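Side-chain contacts in 5'-AMP-activated protein kinase subunit beta (Schizosaccharomyces pombe, PDB 2QRD), which probably serves as the scaffold that brings the AMP-activated kinase heterotrimer together and helps set where in the cell it acts and on which substrates: residues P54-V59 with S77-Y82; A67-G72 with A90-F95. One frame throughout, in Å; residues are numbered along the deposited sequence.

From the N terminus, the chain passes the short helix 46-49, whose last residue, Asp49, begins the ADP-binding run completed by Gln50 and Ser51, and enters the loop that holds 54-59. Interaction 1 closes from this loop forward onto strand 74-82. The chain meanwhile forms strand 65-67 and turns through 67-72, where interaction 2 opens; that contact closes at 90-95, the end of strand 85-93 and the residues after it. The segments come in the order 54-59, 67-72, 77-82, 90-95, so the two loops cross. Interaction 1 ties the incoming loop to the middle strand of the antiparallel sheet, interaction 2 its first turn to its last strand. They meet where Ser77 packs on Ala90.

Interaction 1: residues P54-V59 with S77-Y82; sequences PNPNHV and SATTRY
Pro56 lays the CB-CG side of its ring against the methyl of Thr79, with Pro56 CG 3.7 Å from Thr79 CG2 and the proline CB scarcely farther from it. The two side chains run aslant of each other, and both point from their backbones toward the opposite segment, making a small, buried apolar contact. The rotation of Thr79 sorts its two branches: CG2 stands opposite the backbone N (chi1 of OG1 -66°) and takes the proline, while OG1 lies beside that N and hydrogen-bonds to the hydroxyl of Thr88 on the neighbouring strand. The proline ring also rests on Tyr86 of strand 85-93.

Two residues farther along each segment, at the exposed margin, His58 meets Arg81. The arginine reaches over one face of the imidazole, Arg81 NH1 being 3.9 Å from His58 ND1 and 4.1 Å from His58 CE1. Ring and guanidinium planes are 44° apart, too tilted for a parallel stack, and the meeting is one of van der Waals contact. Arg81 first leaves the strand extended, then bends at chi3 (-37°), which swings NH1 back toward the histidine.

The loop's own shape is set partly by Asn57, whose OD1 accepts from Val59 N at 3.2 Å. This bond closes an Asx turn around His58, although the donor approaches well above the amide carbonyl plane. Pro54 and Asn55, just ahead, hydrogen-bond to another protein of the assembly, the Asn55 bond being weak; on the strand, Thr80 OG1 bonds both Asn62 OD1 and the carbonyl of Lys118 of the kinase subunit. The arrangement is that of an irregular loop lying against the middle one of this chain's three antiparallel strands, within the C-terminal interaction domain of AMPK beta subunits.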
loop_
_atom_site.group_PDB
_atom_site.type_symbol
_atom_site.label_atom_id
_atom_site.label_comp_id
_atom_site.label_asym_id
_atom_site.label_seq_id
_atom_site.Cartn_x
_atom_site.Cartn_y
_atom_site.Cartn_z
ATOM N N PRO B 54 -5.040 8.766 -13.545
ATOM C CA PRO B 54 -4.966 8.866 -15.004
ATOM C C PRO B 54 -3.620 8.317 -15.501
ATOM O O PRO B 54 -2.675 8.149 -14.709
ATOM C CB PRO B 54 -5.089 10.367 -15.273
ATOM C CG PRO B 54 -4.705 11.039 -14.004
ATOM C CD PRO B 54 -4.993 10.093 -12.885
ATOM N N ASN B 55 -3.562 8.000 -16.793
ATOM C CA ASN B 55 -2.312 7.617 -17.426
ATOM C C ASN B 55 -1.304 8.748 -17.348
ATOM O O ASN B 55 -1.651 9.914 -17.548
ATOM C CB ASN B 55 -2.544 7.176 -18.877
ATOM C CG ASN B 55 -3.351 5.894 -18.961
ATOM O OD1 ASN B 55 -3.458 5.147 -17.987
ATOM N ND2 ASN B 55 -3.937 5.644 -20.109
ATOM N N PRO B 56 -0.054 8.415 -17.029
ATOM C CA PRO B 56 0.897 9.499 -16.832
ATOM C C PRO B 56 1.506 9.971 -18.143
ATOM O O PRO B 56 1.441 9.280 -19.153
ATOM C CB PRO B 56 1.970 8.852 -15.961
ATOM C CG PRO B 56 1.980 7.423 -16.406
ATOM C CD PRO B 56 0.562 7.087 -16.844
ATOM N N ASN B 57 2.068 11.164 -18.119
ATOM C CA ASN B 57 2.918 11.635 -19.194
ATOM C C ASN B 57 4.183 10.761 -19.180
ATOM O O ASN B 57 4.926 10.728 -18.183
ATOM C CB ASN B 57 3.244 13.112 -18.946
ATOM C CG ASN B 57 3.991 13.765 -20.081
ATOM O OD1 ASN B 57 4.488 13.114 -21.003
ATOM N ND2 ASN B 57 4.090 15.083 -20.008
ATOM N N HIS B 58 4.385 10.030 -20.276
ATOM C CA HIS B 58 5.537 9.159 -20.448
ATOM C C HIS B 58 6.868 9.878 -20.230
ATOM O O HIS B 58 7.846 9.242 -19.823
ATOM C CB HIS B 58 5.519 8.470 -21.817
ATOM C CG HIS B 58 4.196 7.841 -22.168
ATOM N ND1 HIS B 58 3.442 7.115 -21.261
ATOM C CD2 HIS B 58 3.496 7.829 -23.333
ATOM C CE1 HIS B 58 2.334 6.696 -21.848
ATOM N NE2 HIS B 58 2.343 7.113 -23.103
ATOM N N VAL B 59 6.923 11.191 -20.458
ATOM C CA VAL B 59 8.164 11.913 -20.148
ATOM C C VAL B 59 8.410 12.126 -18.641
ATOM O O VAL B 59 9.521 12.486 -18.267
ATOM C CB VAL B 59 8.365 13.255 -20.955
ATOM C CG1 VAL B 59 8.355 13.018 -22.477
ATOM C CG2 VAL B 59 7.357 14.315 -20.533
ATOM N N SER B 77 7.460 10.043 -4.158
ATOM C CA SER B 77 6.840 9.166 -5.145
ATOM C C SER B 77 7.516 9.203 -6.488
ATOM O O SER B 77 8.209 10.155 -6.825
ATOM C CB SER B 77 5.350 9.460 -5.331
ATOM O OG SER B 77 5.089 10.823 -5.640
ATOM N N ALA B 78 7.321 8.141 -7.253
ATOM C CA ALA B 78 7.710 8.157 -8.647
ATOM C C ALA B 78 6.784 7.210 -9.408
ATOM O O ALA B 78 6.198 6.326 -8.810
ATOM C CB ALA B 78 9.193 7.800 -8.814
ATOM N N THR B 79 6.616 7.453 -10.705
ATOM C CA THR B 79 5.743 6.645 -11.554
ATOM C C THR B 79 6.618 5.830 -12.434
ATOM O O THR B 79 7.588 6.322 -12.972
ATOM C CB THR B 79 4.776 7.509 -12.414
ATOM O OG1 THR B 79 3.861 8.186 -11.547
ATOM C CG2 THR B 79 3.941 6.644 -13.372
ATOM N N THR B 80 6.303 4.563 -12.568
ATOM C CA THR B 80 7.069 3.714 -13.466
ATOM C C THR B 80 6.119 2.775 -14.212
ATOM O O THR B 80 4.991 2.558 -13.761
ATOM C CB THR B 80 8.226 2.972 -12.709
ATOM O OG1 THR B 80 9.167 2.517 -13.666
ATOM C CG2 THR B 80 7.750 1.756 -11.879
ATOM N N ARG B 81 6.568 2.266 -15.350
ATOM C CA ARG B 81 5.836 1.286 -16.150
ATOM C C ARG B 81 6.155 -0.117 -15.639
ATOM O O ARG B 81 7.324 -0.463 -15.448
ATOM C CB ARG B 81 6.251 1.388 -17.640
ATOM C CG ARG B 81 5.202 0.901 -18.660
ATOM C CD ARG B 81 5.624 1.051 -20.146
ATOM N NE ARG B 81 6.397 2.267 -20.449
ATOM C CZ ARG B 81 5.949 3.349 -21.110
ATOM N NH1 ARG B 81 4.707 3.413 -21.563
ATOM N NH2 ARG B 81 6.759 4.379 -21.343
ATOM N N TYR B 82 5.114 -0.905 -15.394
ATOM C CA TYR B 82 5.247 -2.317 -15.092
ATOM C C TYR B 82 4.527 -3.067 -16.209
ATOM O O TYR B 82 3.306 -3.153 -16.207
ATOM C CB TYR B 82 4.712 -2.677 -13.673
ATOM C CG TYR B 82 4.923 -4.140 -13.347
ATOM C CD1 TYR B 82 6.188 -4.620 -12.986
ATOM C CD2 TYR B 82 3.878 -5.072 -13.507
ATOM C CE1 TYR B 82 6.392 -5.973 -12.726
ATOM C CE2 TYR B 82 4.082 -6.439 -13.302
ATOM C CZ TYR B 82 5.331 -6.883 -12.908
ATOM O OH TYR B 82 5.526 -8.223 -12.681
#

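Interaction 2: residues A67-G72 with A90-F95; sequences ANTQLG and AMFKNF
Phe92 and Phe95 both meet the 67-72 turn with their ring edges. This turn joins strands 65-67 and 74-82 of the antiparallel sheet in the beta-subunit interaction domain and packs against the far strand, 85-93. At the edge of Phe92, near its plane, stands the Thr69 methyl, with Thr69 CG2 4.3 Å from Phe92 CE2, a loose apolar touch. The Phe95 edge faces the carbonyl of Gly72: Gly72 O lies 3.5 Å from both CD1 and CE1 of Phe95, astride that bond, and the glycine carbonyl carbon lies in the ring plane. A carbonyl oxygen at an aromatic rim faces C-H groups that are slightly positive. Phe95 CG is anti to its carbonyl carbon (chi1 -61°), which puts the ring on the side of its backbone N.

Beyond strand 85-93 the sheet continues in parallel into another protein of the assembly, from Ala90 to Phe92. Phe92 also packs on Ala75 of the middle strand, and its side chain is about 8 Å from the bound ADP.

Thr69 OG1 accepts from Leu71 N at 3.0 Å, an ST turn, and also bonds to Val73 O. One water joins the two segments, donating to Gly72 O (2.7 Å) and Asn94 OD1 (3.3 Å) and accepting from Phe95 N at 2.8 Å.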
loop_
_atom_site.group_PDB
_atom_site.type_symbol
_atom_site.label_atom_id
_atom_site.label_comp_id
_atom_site.label_asym_id
_atom_site.label_seq_id
_atom_site.Cartn_x
_atom_site.Cartn_y
_atom_site.Cartn_z
ATOM N N ALA B 67 5.715 15.652 -1.211
ATOM C CA ALA B 67 4.574 16.335 -0.554
ATOM C C ALA B 67 4.972 16.711 0.871
ATOM O O ALA B 67 5.769 15.973 1.504
ATOM C CB ALA B 67 3.350 15.428 -0.525
ATOM N N ASN B 68 4.460 17.846 1.381
ATOM C CA ASN B 68 4.613 18.134 2.802
ATOM C C ASN B 68 3.708 17.195 3.579
ATOM O O ASN B 68 2.567 16.974 3.182
ATOM C CB ASN B 68 4.172 19.547 3.184
ATOM C CG ASN B 68 4.974 20.653 2.522
ATOM O OD1 ASN B 68 5.988 20.437 1.855
ATOM N ND2 ASN B 68 4.487 21.879 2.709
ATOM N N THR B 69 4.176 16.680 4.704
ATOM C CA THR B 69 3.267 16.040 5.645
ATOM C C THR B 69 3.319 16.858 6.909
ATOM O O THR B 69 4.245 17.623 7.118
ATOM C CB THR B 69 3.660 14.598 6.028
ATOM O OG1 THR B 69 4.613 14.661 7.094
ATOM C CG2 THR B 69 4.242 13.806 4.851
ATOM N N GLN B 70 2.323 16.686 7.756
ATOM C CA GLN B 70 2.286 17.327 9.056
ATOM C C GLN B 70 2.658 16.294 10.137
ATOM O O GLN B 70 2.338 16.469 11.320
ATOM C CB GLN B 70 0.889 17.945 9.300
ATOM C CG GLN B 70 0.575 19.252 8.515
ATOM C CD GLN B 70 0.871 19.184 7.013
ATOM O OE1 GLN B 70 1.815 19.830 6.530
ATOM N NE2 GLN B 70 0.089 18.388 6.270
ATOM N N LEU B 71 3.369 15.245 9.721
ATOM C CA LEU B 71 3.568 14.064 10.557
ATOM C C LEU B 71 5.018 13.747 10.943
ATOM O O LEU B 71 5.279 12.787 11.685
ATOM C CB LEU B 71 2.881 12.848 9.938
ATOM C CG LEU B 71 1.338 12.821 9.983
ATOM C CD1 LEU B 71 0.849 11.605 9.238
ATOM C CD2 LEU B 71 0.718 12.825 11.393
ATOM N N GLY B 72 5.949 14.570 10.480
ATOM C CA GLY B 72 7.346 14.410 10.828
ATOM C C GLY B 72 8.005 13.359 9.970
ATOM O O GLY B 72 9.004 12.781 10.370
ATOM N N ALA B 90 3.861 5.835 -3.719
ATOM C CA ALA B 90 3.979 6.893 -2.706
ATOM C C ALA B 90 4.529 6.281 -1.417
ATOM O O ALA B 90 3.924 5.391 -0.806
ATOM C CB ALA B 90 2.627 7.563 -2.463
ATOM N N MET B 91 5.710 6.734 -1.052
ATOM C CA MET B 91 6.410 6.178 0.046
ATOM C C MET B 91 6.513 7.154 1.234
ATOM O O MET B 91 6.815 8.332 1.062
ATOM C CB MET B 91 7.775 5.762 -0.435
ATOM C CG MET B 91 8.837 5.786 0.621
ATOM S SD MET B 91 9.142 4.165 1.230
ATOM C CE MET B 91 10.940 4.218 1.144
ATOM N N PHE B 92 6.245 6.634 2.435
ATOM C CA PHE B 92 6.338 7.405 3.660
ATOM C C PHE B 92 7.483 6.855 4.475
ATOM O O PHE B 92 7.606 5.654 4.669
ATOM C CB PHE B 92 5.004 7.368 4.403
ATOM C CG PHE B 92 3.900 8.082 3.676
ATOM C CD1 PHE B 92 3.027 7.389 2.877
ATOM C CD2 PHE B 92 3.765 9.466 3.766
ATOM C CE1 PHE B 92 2.000 8.060 2.177
ATOM C CE2 PHE B 92 2.748 10.135 3.077
ATOM C CZ PHE B 92 1.867 9.410 2.268
ATOM N N LYS B 93 8.355 7.750 4.912
ATOM C CA LYS B 93 9.679 7.361 5.357
ATOM C C LYS B 93 10.174 8.369 6.382
ATOM O O LYS B 93 9.918 9.555 6.242
ATOM C CB LYS B 93 10.614 7.286 4.120
ATOM C CG LYS B 93 12.005 6.729 4.396
ATOM C CD LYS B 93 12.793 6.612 3.100
ATOM C CE LYS B 93 13.949 5.607 3.202
ATOM N NZ LYS B 93 14.806 5.812 4.419
ATOM N N ASN B 94 10.862 7.905 7.429
ATOM C CA ASN B 94 11.425 8.803 8.438
ATOM C C ASN B 94 12.595 9.613 7.872
ATOM O O ASN B 94 13.204 9.228 6.891
ATOM C CB ASN B 94 11.949 7.987 9.620
ATOM C CG ASN B 94 10.863 7.491 10.547
ATOM O OD1 ASN B 94 10.062 8.256 11.071
ATOM N ND2 ASN B 94 10.869 6.195 10.794
ATOM N N PHE B 95 12.937 10.717 8.523
ATOM C CA PHE B 95 14.214 11.402 8.278
ATOM C C PHE B 95 15.420 10.681 8.912
ATOM O O PHE B 95 16.441 10.475 8.258
ATOM C CB PHE B 95 14.189 12.850 8.820
ATOM C CG PHE B 95 13.153 13.742 8.188
ATOM C CD1 PHE B 95 11.849 13.787 8.686
ATOM C CD2 PHE B 95 13.480 14.557 7.112
ATOM C CE1 PHE B 95 10.891 14.616 8.127
ATOM C CE2 PHE B 95 12.523 15.395 6.549
ATOM C CZ PHE B 95 11.223 15.413 7.054
HETATM O O HOH W 1 11.227 11.264 10.653
#